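Local coordinates for ribonucleoside-diphosphate reductase subunit beta (Clostridium botulinum, PDB 6ZJK), which serves as the metal-carrying R2 subunit of a ribonucleotide reductase, holding two iron ions and probably supplying the radical needed to make deoxyribonucleotides, at residues 258-262 with 263-267. Numbering follows the deposited sequence.
Sequences HIFTE and ELEEE
Thr261 sits at the N-cap of helix 262-287, where its carbonyl O accepts from Glu265 N at 3.0 Å in a bond that closes the first helical turn. Glu266 N follows with a longer bond of 3.3 Å to Glu262 O. Just before the cap, an inverse gamma turn centred on Phe260 brings Thr261 N to within 2.8 Å of Ile259 O and swings the chain into the helix. The Thr261 side chain adds the capping bond: with chi1 at 61°, OG1 lies between its own backbone N and carbonyl carbon, reaches forward into the first turn and accepts from Leu264 N at 3.0 Å, with an N-H...O angle of 157°. Glu265 runs back past the cap, its CG 3.3 Å from Thr261 O. Its OE2 then reaches the edge of the Phe260 ring, near the ring plane and 4.3 Å from CD2, while forming a salt bridge with Lys253, which lies near the end of the preceding helix 225-255. On the apolar side, Leu264 holds CG anti to its backbone N (chi1 -179°) and rests CD2 3.9 Å from Ile259 O. Leu264, Phe260 and Ile259 all pack on Leu194 of helix 190-220, so the turn and the new helix start share one hydrophobic footing. Thr261 thus gives the helix start two acceptors, one from the side chain and one from the backbone, and the carboxylates of Glu262, Glu263 and Glu265 in this first turn would probably interact favourably with the helix dipole.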
loop_
_atom_site.group_PDB
_atom_site.type_symbol
_atom_site.label_atom_id
_atom_site.label_comp_id
_atom_site.label_asym_id
_atom_site.label_seq_id
_atom_site.Cartn_x
_atom_site.Cartn_y
_atom_site.Cartn_z
ATOM N N HIS A 258 -29.003 -8.922 -8.481
ATOM C CA HIS A 258 -29.681 -10.073 -7.891
ATOM C C HIS A 258 -29.242 -10.328 -6.451
ATOM O O HIS A 258 -30.001 -10.940 -5.691
ATOM C CB HIS A 258 -29.443 -11.325 -8.739
ATOM C CG HIS A 258 -28.004 -11.730 -8.827
ATOM N ND1 HIS A 258 -27.099 -11.099 -9.659
ATOM C CD2 HIS A 258 -27.303 -12.682 -8.166
ATOM C CE1 HIS A 258 -25.909 -11.653 -9.514
ATOM N NE2 HIS A 258 -26.005 -12.616 -8.613
ATOM N N ILE A 259 -28.054 -9.869 -6.054
ATOM C CA ILE A 259 -27.628 -10.017 -4.659
ATOM C C ILE A 259 -28.118 -8.862 -3.792
ATOM O O ILE A 259 -28.529 -9.067 -2.642
ATOM C CB ILE A 259 -26.092 -10.159 -4.587
ATOM C CG1 ILE A 259 -25.635 -11.420 -5.301
ATOM C CG2 ILE A 259 -25.635 -10.202 -3.142
ATOM C CD1 ILE A 259 -26.139 -12.669 -4.616
ATOM N N PHE A 260 -28.139 -7.647 -4.346
ATOM C CA PHE A 260 -28.610 -6.465 -3.630
ATOM C C PHE A 260 -30.134 -6.457 -3.586
ATOM O O PHE A 260 -30.811 -5.681 -4.262
ATOM C CB PHE A 260 -28.096 -5.197 -4.282
ATOM C CG PHE A 260 -26.737 -4.792 -3.825
ATOM C CD1 PHE A 260 -25.615 -5.499 -4.218
ATOM C CD2 PHE A 260 -26.577 -3.684 -3.009
ATOM C CE1 PHE A 260 -24.347 -5.099 -3.798
ATOM C CE2 PHE A 260 -25.313 -3.280 -2.580
ATOM C CZ PHE A 260 -24.203 -3.987 -2.973
ATOM N N THR A 261 -30.670 -7.339 -2.752
ATOM C CA THR A 261 -32.106 -7.377 -2.569
ATOM C C THR A 261 -32.535 -6.224 -1.667
ATOM O O THR A 261 -31.714 -5.585 -0.999
ATOM C CB THR A 261 -32.537 -8.722 -1.974
ATOM O OG1 THR A 261 -31.933 -8.907 -0.685
ATOM C CG2 THR A 261 -32.122 -9.870 -2.887
ATOM N N GLU A 262 -33.840 -5.932 -1.657
ATOM C CA GLU A 262 -34.536 -5.134 -0.653
ATOM C C GLU A 262 -34.017 -5.458 0.738
ATOM O O GLU A 262 -34.017 -4.593 1.619
ATOM C CB GLU A 262 -36.050 -5.327 -0.732
ATOM C CG GLU A 262 -36.826 -4.081 -0.321
ATOM C CD GLU A 262 -38.120 -3.899 -1.109
ATOM O OE1 GLU A 262 -38.273 -2.859 -1.789
ATOM O OE2 GLU A 262 -38.983 -4.807 -1.060
ATOM N N GLU A 263 -33.924 -6.773 0.929
ATOM C CA GLU A 263 -33.595 -7.270 2.257
ATOM C C GLU A 263 -32.140 -6.973 2.598
ATOM O O GLU A 263 -31.843 -6.463 3.680
ATOM C CB GLU A 263 -33.862 -8.781 2.337
ATOM C CG GLU A 263 -34.293 -9.312 3.720
ATOM C CD GLU A 263 -33.185 -10.069 4.482
ATOM O OE1 GLU A 263 -33.059 -9.894 5.713
ATOM O OE2 GLU A 263 -32.438 -10.844 3.846
ATOM N N LEU A 264 -31.207 -7.185 1.662
ATOM C CA LEU A 264 -29.811 -6.901 2.002
ATOM C C LEU A 264 -29.582 -5.406 2.208
ATOM O O LEU A 264 -28.796 -5.007 3.078
ATOM C CB LEU A 264 -28.860 -7.465 0.941
ATOM C CG LEU A 264 -27.396 -7.198 1.316
ATOM C CD1 LEU A 264 -26.943 -8.281 2.281
ATOM C CD2 LEU A 264 -26.484 -7.181 0.112
ATOM N N GLU A 265 -30.258 -4.537 1.457
ATOM C CA GLU A 265 -30.125 -3.111 1.727
ATOM C C GLU A 265 -30.644 -2.759 3.118
ATOM O O GLU A 265 -30.081 -1.881 3.781
ATOM C CB GLU A 265 -30.854 -2.297 0.656
ATOM C CG GLU A 265 -30.362 -2.581 -0.769
ATOM C CD GLU A 265 -30.785 -1.518 -1.771
ATOM O OE1 GLU A 265 -31.983 -1.122 -1.780
ATOM O OE2 GLU A 265 -29.913 -1.085 -2.562
ATOM N N GLU A 266 -31.679 -3.456 3.599
ATOM C CA GLU A 266 -32.125 -3.199 4.969
ATOM C C GLU A 266 -31.092 -3.690 5.976
ATOM O O GLU A 266 -30.861 -3.038 7.000
ATOM C CB GLU A 266 -33.484 -3.860 5.225
ATOM C CG GLU A 266 -34.161 -3.426 6.532
ATOM C CD GLU A 266 -34.331 -1.911 6.627
ATOM O OE1 GLU A 266 -34.661 -1.272 5.603
ATOM O OE2 GLU A 266 -34.146 -1.352 7.730
ATOM N N GLU A 267 -30.404 -4.794 5.675
ATOM C CA GLU A 267 -29.345 -5.210 6.591
ATOM C C GLU A 267 -28.211 -4.184 6.640
ATOM O O GLU A 267 -27.665 -3.898 7.712
ATOM C CB GLU A 267 -28.827 -6.582 6.157
ATOM C CG GLU A 267 -29.889 -7.611 5.894
ATOM C CD GLU A 267 -29.291 -8.977 5.604
ATOM O OE1 GLU A 267 -28.188 -9.273 6.130
ATOM O OE2 GLU A 267 -29.908 -9.740 4.828
#